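Side-chain contacts in serine protease inhibitor 2 (Anopheles gambiae, PDB 3PZF), which inhibits the serine proteases CLIPB9, CLIPB10 and CLIPB4, CLIPB9 by a covalent complex, and so restrains the melanization immune response of the mosquito: residues A[46-51]-A[333-338]; A[214-219]-A[339-344]; A[57-62]-A[68-73]; A[259-264]-A[373-378]. All blocks are in the same frame, centred on the assembly; numbering follows the deposited sequence.

All four contacts belong to the single serpin domain. Contacts 1 and 2 follow one another along strand 332-341, which packs on helix 45-58 in contact 1 and then, with centres about 26 Å apart, comes to its end in contact 2. Contact 2 holds L344, the first residue of the hinge that leads into the reactive-centre loop. Contact 3 closes off the far end of helix 45-58, with its centre about 19 Å from that of contact 1 and about 44 Å from that of contact 2. Contact 4 lies about 19 Å from contact 2, centre to centre, and touches it where I339 CD1 packs on I378 CD1 at 3.9 Å.

Contact 1: residues A[46-51]-A[333-338]; sequences FSVKIL and IFQKAG
Q335, L51 and V48 carry the packing of helix 45-58 against strand 332-341, the helix that in the serpin fold lies beneath the large central sheet at the region known as the shutter. Helix and strand run almost antiparallel, at 155°, and their axes stay 10.4 Å apart, so side chains alone bridge the gap. The apolar part of the packing is tight: L51 CD1 lies 3.7 Å from I333 CG2, and the two side chains lie alongside, pointing opposite ways. Farther along, Q335 holds CG anti to its backbone N (chi1 177°) and stays extended beyond it, which carries the amide across to the helix. There the side chain of V48 lies roughly perpendicular to it, with V48 CG2 4.1 Å from Q335 CD. S47 offers only its CB carbon to this amide, since S47 OG stands beside its own backbone N and hydrogen-bonds to S44 OG, just before the helix.

Everything that touches is buried, so the looser side of the contact is not a solvent edge but a seam filled by other parts of the protein. N181 of the adjoining strand 177-188 touches both S47 and L51, while T110 of strand 105-115 also meets L51. On the opposite side of the strand, F334 points away from the helix and packs on T178. The helix is held here by the backbone bond from L51 N to S47 O, 3.1 Å.

Contact 2: residues A[214-219]-A[339-344]; sequences QYMEQN and ITINEL
The flat group at the centre of this contact is the peptide between N342 and E343, and the sulfur of M216 sits over one of its faces. M216 SD is 3.3 Å from N342 C and 3.4 Å from E343 N, almost directly above the carbonyl carbon. At the edge of the peptide, N342 O hydrogen-bonds to W189 NE1. The carboxamide of N342 receives L344 N at OD1, 3.0 Å away, from a point above its plane (55° out of it), which makes an Asx turn. The carboxylate of E343 forms a salt bridge with K287 and holds a water 2.6 Å from OE2; that water reaches back to Y215 O only weakly.

M216 reaches the peptide because its CG stands between the backbone N and carbonyl carbon (chi1 48°) and the chain beyond is extended. Its terminal CE then packs 3.9 Å from I341 CD1, while nearer the backbone M216 CB faces E343 CG at 4.1 Å. One methionine thus covers the end of strand 332-341 where it gives way to loop; F193 touches the M216 side chain as well.

A glutamate at the foot of the reactive loop, paired with a lysine beside a tryptophan, is a familiar feature of the serpin breach. Here it immediately precedes the hinge, residues 344-348, which this inhibitor requires to bind its target peptidase.

Contact 3: residues A[57-62]-A[68-73]; sequences EASDTS and SNTKRE
T61 and K71 bring the two backbones closest, with CA atoms 5.4 Å apart, where a short 3-10 turn at 60-62 leans on the start of helix 69-73. In the serpin fold this is the connection between helix 45-58 and the next helix along the chain, and S68 forms the N-cap of the latter. S68 OG stands between its own backbone N and carbonyl carbon (chi1 83°), a position from which it turns back over the helix end. It accepts a nearly straight bond from K71 N (3.3 Å, 167°) and a weak one from T70 N, so the cap holds two N-H groups of the first turn, one of them weakly.

T61 points its side chain into this cap, but it is poorly ordered and its OG1 is modelled too near its neighbours, so the very short approach of T61 OG1 to S68 OG is doubtful in its detail. Less open to question is the flank, where the T70 CG2 methyl lies 3.9 Å from the hydroxyl S59 OG. The long side chain of K71 is extended and crosses that of T61, its CD lying 3.3 Å from T61 O. Its ammonium group goes on to bond F63 O, with a weaker bond to A66 O, both in the linker between the two segments, and Y56 of helix 45-58 touches its side chain.

The other end of the turn is closed by S59 O, which takes two donors: S62 N at 3.2 Å, and S62 OG at 2.7 Å, almost in line with the carbonyl.

Contact 4: residues A[259-264]-A[373-378]; sequences QVLDRI and PFIFFI
I375 and L261 meet obliquely where helix 257-263 lies against strand 374-380, a helix-on-sheet packing against sheet B of the serpin fold. The isoleucine points toward the helix. Its CG1 branch stands beside the backbone N and opposite the carbonyl carbon (chi1 -62°), and chi2 near 156° carries the terminal methyl, CD1, outward against three side chains of the helix and its end. V260 and I264 also direct their side chains at the strand and reach that methyl more distantly, V260 CG1 and I264 CD1 each lying 4.4 Å from I375 CD1. L261 leaves the backbone along the flank of the contact, but its end swings inward. The contact is thus almost wholly one methyl against a small apolar patch, and every side chain in it is buried.

Around it, V260 also rests on I249 and P251 of strand 244-251, the strand that pairs with 374-380, while K31 of helix 24-35 bonds I264 O just beyond the helix. The tightest point is the leucine branch: L261 CD2 is 3.6 Å from I375 CD1.

Contact 1: residues A[46-51]-A[333-338]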
loop_
_atom_site.group_PDB
_atom_site.type_symbol
_atom_site.label_atom_id
_atom_site.label_comp_id
_atom_site.label_asym_id
_atom_site.label_seq_id
_atom_site.Cartn_x
_atom_site.Cartn_y
_atom_site.Cartn_z
ATOM N N PHE A 46 -0.274 3.126 -3.857
ATOM C CA PHE A 46 -0.006 4.548 -4.122
ATOM C C PHE A 46 1.504 4.839 -3.919
ATOM O O PHE A 46 2.123 5.562 -4.709
ATOM C CB PHE A 46 -0.832 5.426 -3.194
ATOM C CG PHE A 46 -0.432 6.870 -3.238
ATOM C CD1 PHE A 46 -0.697 7.619 -4.366
ATOM C CD2 PHE A 46 0.214 7.473 -2.161
ATOM C CE1 PHE A 46 -0.316 8.963 -4.435
ATOM C CE2 PHE A 46 0.577 8.836 -2.220
ATOM C CZ PHE A 46 0.318 9.558 -3.366
ATOM N N SER A 47 2.110 4.269 -2.873
ATOM C CA SER A 47 3.535 4.536 -2.616
ATOM C C SER A 47 4.390 3.989 -3.730
ATOM O O SER A 47 5.419 4.556 -4.051
ATOM C CB SER A 47 3.964 3.921 -1.270
ATOM O OG SER A 47 3.339 4.634 -0.206
ATOM N N VAL A 48 3.980 2.884 -4.331
ATOM C CA VAL A 48 4.728 2.355 -5.466
ATOM C C VAL A 48 4.732 3.383 -6.589
ATOM O O VAL A 48 5.754 3.576 -7.252
ATOM C CB VAL A 48 4.184 1.009 -5.975
ATOM C CG1 VAL A 48 4.970 0.531 -7.207
ATOM C CG2 VAL A 48 4.280 -0.047 -4.879
ATOM N N LYS A 49 3.607 4.056 -6.803
ATOM C CA LYS A 49 3.576 5.050 -7.875
ATOM C C LYS A 49 4.498 6.225 -7.558
ATOM O O LYS A 49 5.137 6.775 -8.456
ATOM C CB LYS A 49 2.144 5.511 -8.146
ATOM C CG LYS A 49 1.253 4.330 -8.535
ATOM C CD LYS A 49 -0.061 4.829 -9.212
ATOM C CE LYS A 49 -1.002 5.526 -8.245
ATOM N NZ LYS A 49 -2.369 5.765 -8.911
ATOM N N ILE A 50 4.576 6.605 -6.288
ATOM C CA ILE A 50 5.550 7.628 -5.876
ATOM C C ILE A 50 6.999 7.202 -6.243
ATOM O O ILE A 50 7.790 8.031 -6.737
ATOM C CB ILE A 50 5.484 7.905 -4.344
ATOM C CG1 ILE A 50 4.136 8.529 -3.944
ATOM C CG2 ILE A 50 6.612 8.856 -3.926
ATOM C CD1 ILE A 50 3.810 9.792 -4.677
ATOM N N LEU A 51 7.347 5.949 -5.978
ATOM C CA LEU A 51 8.700 5.440 -6.277
ATOM C C LEU A 51 8.983 5.524 -7.763
ATOM O O LEU A 51 10.063 5.938 -8.202
ATOM C CB LEU A 51 8.842 3.960 -5.854
ATOM C CG LEU A 51 8.580 3.704 -4.381
ATOM C CD1 LEU A 51 8.877 2.231 -3.998
ATOM C CD2 LEU A 51 9.451 4.665 -3.589
ATOM N N ILE A 333 14.648 -2.238 -5.421
ATOM C CA ILE A 333 13.585 -1.455 -4.810
ATOM C C ILE A 333 12.934 -2.323 -3.747
ATOM O O ILE A 333 12.523 -3.455 -4.021
ATOM C CB ILE A 333 12.501 -1.034 -5.842
ATOM C CG1 ILE A 333 13.151 -0.203 -6.958
ATOM C CG2 ILE A 333 11.390 -0.243 -5.164
ATOM C CD1 ILE A 333 12.186 0.214 -8.057
ATOM N N PHE A 334 12.839 -1.802 -2.531
ATOM C CA PHE A 334 12.215 -2.560 -1.443
ATOM C C PHE A 334 11.030 -1.776 -0.892
ATOM O O PHE A 334 11.103 -0.552 -0.741
ATOM C CB PHE A 334 13.213 -2.801 -0.303
ATOM C CG PHE A 334 14.382 -3.693 -0.668
ATOM C CD1 PHE A 334 14.232 -5.074 -0.719
ATOM C CD2 PHE A 334 15.635 -3.152 -0.901
ATOM C CE1 PHE A 334 15.308 -5.892 -1.037
ATOM C CE2 PHE A 334 16.717 -3.961 -1.228
ATOM C CZ PHE A 334 16.551 -5.334 -1.284
ATOM N N GLN A 335 9.935 -2.470 -0.575
ATOM C CA GLN A 335 8.845 -1.821 0.126
ATOM C C GLN A 335 8.420 -2.705 1.287
ATOM O O GLN A 335 8.378 -3.934 1.154
ATOM C CB GLN A 335 7.622 -1.617 -0.794
ATOM C CG GLN A 335 6.454 -1.016 -0.042
ATOM C CD GLN A 335 5.264 -0.621 -0.932
ATOM O OE1 GLN A 335 5.040 0.563 -1.224
ATOM N NE2 GLN A 335 4.467 -1.605 -1.305
ATOM N N LYS A 336 8.129 -2.107 2.431
ATOM C CA LYS A 336 7.570 -2.901 3.537
ATOM C C LYS A 336 6.433 -2.126 4.185
ATOM O O LYS A 336 6.455 -0.897 4.251
ATOM C CB LYS A 336 8.631 -3.226 4.583
ATOM C CG LYS A 336 8.133 -4.185 5.702
ATOM C CD LYS A 336 9.377 -4.771 6.486
ATOM C CE LYS A 336 8.968 -5.935 7.404
ATOM N NZ LYS A 336 10.168 -6.640 8.056
ATOM N N ALA A 337 5.424 -2.863 4.646
ATOM C CA ALA A 337 4.237 -2.274 5.276
ATOM C C ALA A 337 3.768 -3.188 6.394
ATOM O O ALA A 337 3.801 -4.399 6.229
ATOM C CB ALA A 337 3.120 -2.130 4.256
ATOM N N GLY A 338 3.317 -2.616 7.505
ATOM C CA GLY A 338 2.666 -3.422 8.542
ATOM C C GLY A 338 1.206 -3.010 8.649
ATOM O O GLY A 338 0.850 -1.887 8.335
#

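Contact 2: residues A[214-219]-A[339-344]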
loop_
_atom_site.group_PDB
_atom_site.type_symbol
_atom_site.label_atom_id
_atom_site.label_comp_id
_atom_site.label_asym_id
_atom_site.label_seq_id
_atom_site.Cartn_x
_atom_site.Cartn_y
_atom_site.Cartn_z
ATOM N N GLN A 214 -9.092 -15.161 16.044
ATOM C CA GLN A 214 -9.793 -14.409 17.087
ATOM C C GLN A 214 -10.659 -13.380 16.406
ATOM O O GLN A 214 -10.158 -12.608 15.612
ATOM C CB GLN A 214 -8.805 -13.655 17.965
ATOM C CG GLN A 214 -7.875 -14.565 18.749
ATOM C CD GLN A 214 -7.205 -13.807 19.868
ATOM O OE1 GLN A 214 -7.835 -13.487 20.877
ATOM N NE2 GLN A 214 -5.947 -13.468 19.674
ATOM N N TYR A 215 -11.942 -13.333 16.746
ATOM C CA TYR A 215 -12.868 -12.498 15.976
ATOM C C TYR A 215 -13.439 -11.344 16.798
ATOM O O TYR A 215 -13.417 -11.362 18.027
ATOM C CB TYR A 215 -14.012 -13.359 15.458
ATOM C CG TYR A 215 -13.648 -14.284 14.300
ATOM C CD1 TYR A 215 -13.878 -13.898 12.973
ATOM C CD2 TYR A 215 -13.101 -15.565 14.550
ATOM C CE1 TYR A 215 -13.584 -14.744 11.909
ATOM C CE2 TYR A 215 -12.804 -16.426 13.505
ATOM C CZ TYR A 215 -13.059 -16.023 12.192
ATOM O OH TYR A 215 -12.750 -16.876 11.157
ATOM N N MET A 216 -13.939 -10.333 16.101
ATOM C CA MET A 216 -14.664 -9.234 16.731
ATOM C C MET A 216 -15.953 -9.059 15.944
ATOM O O MET A 216 -15.975 -9.343 14.757
ATOM C CB MET A 216 -13.844 -7.946 16.696
ATOM C CG MET A 216 -13.268 -7.638 15.358
ATOM S SD MET A 216 -12.066 -6.284 15.559
ATOM C CE MET A 216 -11.685 -5.988 13.860
ATOM N N GLU A 217 -17.025 -8.660 16.626
ATOM C CA GLU A 217 -18.379 -8.633 16.044
ATOM C C GLU A 217 -19.093 -7.390 16.506
ATOM O O GLU A 217 -18.989 -7.029 17.680
ATOM C CB GLU A 217 -19.183 -9.850 16.538
ATOM C CG GLU A 217 -18.514 -11.170 16.241
ATOM C CD GLU A 217 -19.237 -12.349 16.883
ATOM O OE1 GLU A 217 -20.489 -12.425 16.792
ATOM O OE2 GLU A 217 -18.543 -13.184 17.492
ATOM N N GLN A 218 -19.796 -6.716 15.590
ATOM C CA GLN A 218 -20.737 -5.682 16.014
ATOM C C GLN A 218 -21.913 -5.560 15.071
ATOM O O GLN A 218 -21.861 -6.060 13.952
ATOM C CB GLN A 218 -20.041 -4.314 16.070
ATOM C CG GLN A 218 -19.712 -3.724 14.707
ATOM C CD GLN A 218 -19.156 -2.326 14.884
ATOM O OE1 GLN A 218 -19.884 -1.438 15.274
ATOM N NE2 GLN A 218 -17.854 -2.160 14.708
ATOM N N ASN A 219 -22.956 -4.867 15.535
ATOM C CA ASN A 219 -24.046 -4.394 14.685
ATOM C C ASN A 219 -23.843 -2.913 14.434
ATOM O O ASN A 219 -23.634 -2.149 15.377
ATOM C CB ASN A 219 -25.378 -4.533 15.410
ATOM C CG ASN A 219 -25.739 -5.958 15.666
ATOM O OD1 ASN A 219 -25.893 -6.729 14.717
ATOM N ND2 ASN A 219 -25.887 -6.331 16.949
ATOM N N ILE A 339 0.345 -3.902 9.101
ATOM C CA ILE A 339 -1.075 -3.548 9.257
ATOM C C ILE A 339 -1.579 -4.348 10.443
ATOM O O ILE A 339 -1.169 -5.483 10.649
ATOM C CB ILE A 339 -1.894 -3.885 8.010
ATOM C CG1 ILE A 339 -3.346 -3.343 8.111
ATOM C CG2 ILE A 339 -1.851 -5.398 7.729
ATOM C CD1 ILE A 339 -3.466 -1.779 8.121
ATOM N N THR A 340 -2.448 -3.715 11.224
ATOM C CA THR A 340 -3.120 -4.343 12.359
ATOM C C THR A 340 -4.568 -3.916 12.315
ATOM O O THR A 340 -4.861 -2.764 11.991
ATOM C CB THR A 340 -2.524 -3.832 13.662
ATOM O OG1 THR A 340 -1.111 -4.109 13.681
ATOM C CG2 THR A 340 -3.218 -4.503 14.884
ATOM N N ILE A 341 -5.500 -4.827 12.571
ATOM C CA ILE A 341 -6.835 -4.378 12.954
ATOM C C ILE A 341 -7.233 -5.088 14.250
ATOM O O ILE A 341 -6.979 -6.293 14.437
ATOM C CB ILE A 341 -7.965 -4.567 11.854
ATOM C CG1 ILE A 341 -8.276 -6.052 11.605
ATOM C CG2 ILE A 341 -7.588 -3.808 10.541
ATOM C CD1 ILE A 341 -9.471 -6.294 10.666
ATOM N N ASN A 342 -7.835 -4.317 15.150
ATOM C CA ASN A 342 -8.514 -4.870 16.312
ATOM C C ASN A 342 -9.838 -4.134 16.590
ATOM O O ASN A 342 -10.356 -3.437 15.716
ATOM C CB ASN A 342 -7.584 -4.861 17.535
ATOM C CG ASN A 342 -7.263 -3.470 18.028
ATOM O OD1 ASN A 342 -7.786 -2.486 17.536
ATOM N ND2 ASN A 342 -6.416 -3.392 19.054
ATOM N N GLU A 343 -10.395 -4.279 17.789
ATOM C CA GLU A 343 -11.701 -3.680 18.084
ATOM C C GLU A 343 -11.709 -2.164 17.992
ATOM O O GLU A 343 -12.742 -1.560 17.765
ATOM C CB GLU A 343 -12.131 -4.049 19.497
ATOM C CG GLU A 343 -12.451 -5.537 19.659
ATOM C CD GLU A 343 -11.232 -6.387 19.987
ATOM O OE1 GLU A 343 -10.072 -5.891 19.993
ATOM O OE2 GLU A 343 -11.445 -7.576 20.243
ATOM N N LEU A 344 -10.566 -1.543 18.233
ATOM C CA LEU A 344 -10.530 -0.097 18.329
ATOM C C LEU A 344 -10.059 0.550 17.044
ATOM O O LEU A 344 -10.310 1.742 16.835
ATOM C CB LEU A 344 -9.616 0.346 19.466
ATOM C CG LEU A 344 -10.003 -0.230 20.828
ATOM C CD1 LEU A 344 -9.119 0.382 21.903
ATOM C CD2 LEU A 344 -11.488 0.027 21.113
HETATM O O HOH W 1 -13.649 -8.963 20.431
#

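Contact 3: residues A[57-62]-A[68-73]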
loop_
_atom_site.group_PDB
_atom_site.type_symbol
_atom_site.label_atom_id
_atom_site.label_comp_id
_atom_site.label_asym_id
_atom_site.label_seq_id
_atom_site.Cartn_x
_atom_site.Cartn_y
_atom_site.Cartn_z
ATOM N N GLU A 57 11.471 11.169 -12.521
ATOM C CA GLU A 57 12.106 12.471 -12.323
ATOM C C GLU A 57 13.633 12.385 -12.477
ATOM O O GLU A 57 14.271 13.343 -12.949
ATOM C CB GLU A 57 11.763 12.995 -10.917
ATOM C CG GLU A 57 10.297 13.482 -10.773
ATOM C CD GLU A 57 10.127 14.976 -11.038
ATOM O OE1 GLU A 57 11.038 15.625 -11.663
ATOM O OE2 GLU A 57 9.068 15.510 -10.620
ATOM N N ALA A 58 14.198 11.242 -12.110
ATOM C CA ALA A 58 15.667 11.068 -12.160
ATOM C C ALA A 58 16.149 10.755 -13.559
ATOM O O ALA A 58 17.331 10.885 -13.860
ATOM C CB ALA A 58 16.091 9.940 -11.242
ATOM N N SER A 59 15.236 10.312 -14.413
ATOM C CA SER A 59 15.601 9.915 -15.762
ATOM C C SER A 59 15.637 11.066 -16.751
ATOM O O SER A 59 14.800 11.978 -16.723
ATOM C CB SER A 59 14.626 8.871 -16.290
ATOM O OG SER A 59 14.766 8.778 -17.700
ATOM N N ASP A 60 16.608 10.995 -17.650
ATOM C CA ASP A 60 16.787 11.995 -18.691
ATOM C C ASP A 60 15.526 12.109 -19.536
ATOM O O ASP A 60 15.109 13.200 -19.940
ATOM C CB ASP A 60 17.943 11.576 -19.593
ATOM C CG ASP A 60 18.552 12.739 -20.321
ATOM O OD1 ASP A 60 18.444 13.874 -19.803
ATOM O OD2 ASP A 60 19.133 12.517 -21.406
ATOM N N THR A 61 14.943 10.946 -19.794
ATOM C CA THR A 61 13.761 10.799 -20.621
ATOM C C THR A 61 12.645 11.789 -20.295
ATOM O O THR A 61 11.918 12.227 -21.185
ATOM C CB THR A 61 13.190 9.382 -20.448
ATOM O OG1 THR A 61 12.448 9.021 -21.616
ATOM C CG2 THR A 61 12.287 9.297 -19.208
ATOM N N SER A 62 12.520 12.142 -19.020
ATOM C CA SER A 62 11.308 12.785 -18.510
ATOM C C SER A 62 11.031 14.191 -19.079
ATOM O O SER A 62 10.000 14.782 -18.781
ATOM C CB SER A 62 11.364 12.835 -16.978
ATOM O OG SER A 62 12.566 13.497 -16.592
ATOM N N SER A 68 11.760 7.783 -24.820
ATOM C CA SER A 68 12.514 6.570 -24.483
ATOM C C SER A 68 11.568 5.529 -23.899
ATOM O O SER A 68 10.440 5.849 -23.550
ATOM C CB SER A 68 13.641 6.871 -23.486
ATOM O OG SER A 68 13.169 6.895 -22.147
ATOM N N ASN A 69 12.019 4.285 -23.787
ATOM C CA ASN A 69 11.165 3.236 -23.243
ATOM C C ASN A 69 10.907 3.422 -21.755
ATOM O O ASN A 69 9.903 2.946 -21.242
ATOM C CB ASN A 69 11.754 1.853 -23.508
ATOM C CG ASN A 69 11.000 1.097 -24.581
ATOM O OD1 ASN A 69 10.024 1.596 -25.143
ATOM N ND2 ASN A 69 11.454 -0.112 -24.878
ATOM N N THR A 70 11.811 4.110 -21.060
ATOM C CA THR A 70 11.582 4.442 -19.653
ATOM C C THR A 70 10.429 5.442 -19.525
ATOM O O THR A 70 9.441 5.176 -18.846
ATOM C CB THR A 70 12.813 5.077 -19.018
ATOM O OG1 THR A 70 13.840 4.090 -18.865
ATOM C CG2 THR A 70 12.456 5.674 -17.649
ATOM N N LYS A 71 10.561 6.599 -20.175
ATOM C CA LYS A 71 9.479 7.580 -20.167
ATOM C C LYS A 71 8.174 6.904 -20.551
ATOM O O LYS A 71 7.150 7.106 -19.909
ATOM C CB LYS A 71 9.760 8.745 -21.126
ATOM C CG LYS A 71 8.592 9.737 -21.225
ATOM C CD LYS A 71 8.959 10.995 -22.002
ATOM C CE LYS A 71 7.911 12.079 -21.805
ATOM N NZ LYS A 71 8.243 13.300 -22.576
ATOM N N ARG A 72 8.230 6.082 -21.592
ATOM C CA ARG A 72 7.045 5.429 -22.132
ATOM C C ARG A 72 6.400 4.484 -21.140
ATOM O O ARG A 72 5.186 4.498 -20.978
ATOM C CB ARG A 72 7.402 4.661 -23.409
ATOM N N GLU A 73 7.208 3.659 -20.476
ATOM C CA GLU A 73 6.683 2.613 -19.596
ATOM C C GLU A 73 6.154 3.182 -18.283
ATOM O O GLU A 73 5.184 2.676 -17.741
ATOM C CB GLU A 73 7.755 1.549 -19.298
ATOM C CG GLU A 73 7.980 0.558 -20.434
ATOM C CD GLU A 73 9.197 -0.332 -20.224
ATOM O OE1 GLU A 73 9.807 -0.290 -19.131
ATOM O OE2 GLU A 73 9.544 -1.076 -21.164
#

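Contact 4: residues A[259-264]-A[373-378]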
loop_
_atom_site.group_PDB
_atom_site.type_symbol
_atom_site.label_atom_id
_atom_site.label_comp_id
_atom_site.label_asym_id
_atom_site.label_seq_id
_atom_site.Cartn_x
_atom_site.Cartn_y
_atom_site.Cartn_z
ATOM N N GLN A 259 -10.700 -15.774 -7.903
ATOM C CA GLN A 259 -11.786 -15.531 -8.849
ATOM C C GLN A 259 -12.304 -14.096 -8.741
ATOM O O GLN A 259 -12.541 -13.450 -9.749
ATOM C CB GLN A 259 -12.933 -16.550 -8.638
ATOM C CG GLN A 259 -12.467 -18.012 -8.883
ATOM C CD GLN A 259 -13.522 -19.069 -8.554
ATOM O OE1 GLN A 259 -14.253 -18.948 -7.577
ATOM N NE2 GLN A 259 -13.593 -20.110 -9.375
ATOM N N VAL A 260 -12.483 -13.601 -7.519
ATOM C CA VAL A 260 -12.948 -12.239 -7.326
ATOM C C VAL A 260 -11.890 -11.251 -7.879
ATOM O O VAL A 260 -12.211 -10.277 -8.567
ATOM C CB VAL A 260 -13.264 -11.978 -5.835
ATOM C CG1 VAL A 260 -13.569 -10.497 -5.598
ATOM C CG2 VAL A 260 -14.435 -12.876 -5.363
ATOM N N LEU A 261 -10.614 -11.527 -7.624
ATOM C CA LEU A 261 -9.547 -10.682 -8.176
ATOM C C LEU A 261 -9.628 -10.507 -9.701
ATOM O O LEU A 261 -9.532 -9.395 -10.211
ATOM C CB LEU A 261 -8.176 -11.233 -7.794
ATOM C CG LEU A 261 -7.759 -10.897 -6.363
ATOM C CD1 LEU A 261 -6.451 -11.582 -6.051
ATOM C CD2 LEU A 261 -7.617 -9.381 -6.153
ATOM N N ASP A 262 -9.820 -11.604 -10.427
ATOM C CA ASP A 262 -9.903 -11.550 -11.885
ATOM C C ASP A 262 -11.049 -10.673 -12.378
ATOM O O ASP A 262 -11.031 -10.190 -13.510
ATOM C CB ASP A 262 -10.070 -12.961 -12.457
ATOM C CG ASP A 262 -8.826 -13.817 -12.273
ATOM O OD1 ASP A 262 -7.714 -13.249 -12.232
ATOM O OD2 ASP A 262 -8.961 -15.057 -12.170
ATOM N N ARG A 263 -12.045 -10.477 -11.524
ATOM C CA ARG A 263 -13.226 -9.688 -11.868
ATOM C C ARG A 263 -12.997 -8.221 -11.591
ATOM O O ARG A 263 -13.728 -7.371 -12.094
ATOM C CB ARG A 263 -14.449 -10.146 -11.050
ATOM C CG ARG A 263 -15.030 -11.498 -11.469
ATOM C CD ARG A 263 -15.645 -11.419 -12.858
ATOM N NE ARG A 263 -16.741 -10.453 -12.915
ATOM C CZ ARG A 263 -17.265 -9.974 -14.040
ATOM N NH1 ARG A 263 -16.790 -10.366 -15.217
ATOM N NH2 ARG A 263 -18.262 -9.096 -13.986
ATOM N N ILE A 264 -11.997 -7.925 -10.766
ATOM C CA ILE A 264 -11.745 -6.552 -10.355
ATOM C C ILE A 264 -10.850 -5.815 -11.327
ATOM O O ILE A 264 -9.782 -6.296 -11.684
ATOM C CB ILE A 264 -11.083 -6.502 -8.975
ATOM C CG1 ILE A 264 -12.088 -6.953 -7.902
ATOM C CG2 ILE A 264 -10.587 -5.095 -8.675
ATOM C CD1 ILE A 264 -11.444 -7.090 -6.540
ATOM N N PRO A 373 -10.971 -16.311 3.350
ATOM C CA PRO A 373 -10.034 -15.263 2.894
ATOM C C PRO A 373 -10.737 -14.071 2.225
ATOM O O PRO A 373 -11.811 -14.209 1.634
ATOM C CB PRO A 373 -9.153 -15.999 1.872
ATOM C CG PRO A 373 -9.067 -17.409 2.430
ATOM C CD PRO A 373 -10.542 -17.652 2.917
ATOM N N PHE A 374 -10.138 -12.898 2.365
ATOM C CA PHE A 374 -10.750 -11.687 1.815
ATOM C C PHE A 374 -9.693 -10.681 1.471
ATOM O O PHE A 374 -8.533 -10.833 1.862
ATOM C CB PHE A 374 -11.743 -11.096 2.832
ATOM C CG PHE A 374 -11.139 -10.772 4.186
ATOM C CD1 PHE A 374 -11.185 -11.710 5.231
ATOM C CD2 PHE A 374 -10.576 -9.529 4.433
ATOM C CE1 PHE A 374 -10.683 -11.411 6.469
ATOM C CE2 PHE A 374 -10.057 -9.213 5.683
ATOM C CZ PHE A 374 -10.097 -10.182 6.713
ATOM N N ILE A 375 -10.112 -9.664 0.707
ATOM C CA ILE A 375 -9.249 -8.560 0.273
ATOM C C ILE A 375 -9.626 -7.355 1.099
ATOM O O ILE A 375 -10.784 -7.208 1.465
ATOM C CB ILE A 375 -9.535 -8.280 -1.215
ATOM C CG1 ILE A 375 -9.167 -9.540 -2.023
ATOM C CG2 ILE A 375 -8.790 -6.970 -1.716
ATOM C CD1 ILE A 375 -9.906 -9.683 -3.381
ATOM N N PHE A 376 -8.662 -6.497 1.425
ATOM C CA PHE A 376 -8.982 -5.236 2.063
ATOM C C PHE A 376 -8.120 -4.129 1.458
ATOM O O PHE A 376 -7.082 -4.405 0.826
ATOM C CB PHE A 376 -8.762 -5.308 3.574
ATOM C CG PHE A 376 -7.326 -5.546 3.970
ATOM C CD1 PHE A 376 -6.840 -6.848 4.178
ATOM C CD2 PHE A 376 -6.458 -4.472 4.168
ATOM C CE1 PHE A 376 -5.499 -7.064 4.527
ATOM C CE2 PHE A 376 -5.115 -4.689 4.528
ATOM C CZ PHE A 376 -4.644 -5.988 4.708
ATOM N N PHE A 377 -8.567 -2.888 1.614
ATOM C CA PHE A 377 -7.757 -1.735 1.231
ATOM C C PHE A 377 -8.146 -0.521 2.066
ATOM O O PHE A 377 -9.245 -0.466 2.622
ATOM C CB PHE A 377 -7.782 -1.447 -0.296
ATOM C CG PHE A 377 -9.131 -1.097 -0.870
ATOM C CD1 PHE A 377 -9.987 -2.084 -1.336
ATOM C CD2 PHE A 377 -9.512 0.241 -1.026
ATOM C CE1 PHE A 377 -11.221 -1.741 -1.914
ATOM C CE2 PHE A 377 -10.761 0.570 -1.595
ATOM C CZ PHE A 377 -11.593 -0.431 -2.034
ATOM N N ILE A 378 -7.205 0.403 2.229
ATOM C CA ILE A 378 -7.493 1.642 2.930
ATOM C C ILE A 378 -7.383 2.749 1.910
ATOM O O ILE A 378 -6.383 2.815 1.191
ATOM C CB ILE A 378 -6.493 1.882 4.057
ATOM C CG1 ILE A 378 -6.661 0.771 5.120
ATOM C CG2 ILE A 378 -6.755 3.271 4.705
ATOM C CD1 ILE A 378 -5.665 0.882 6.231
#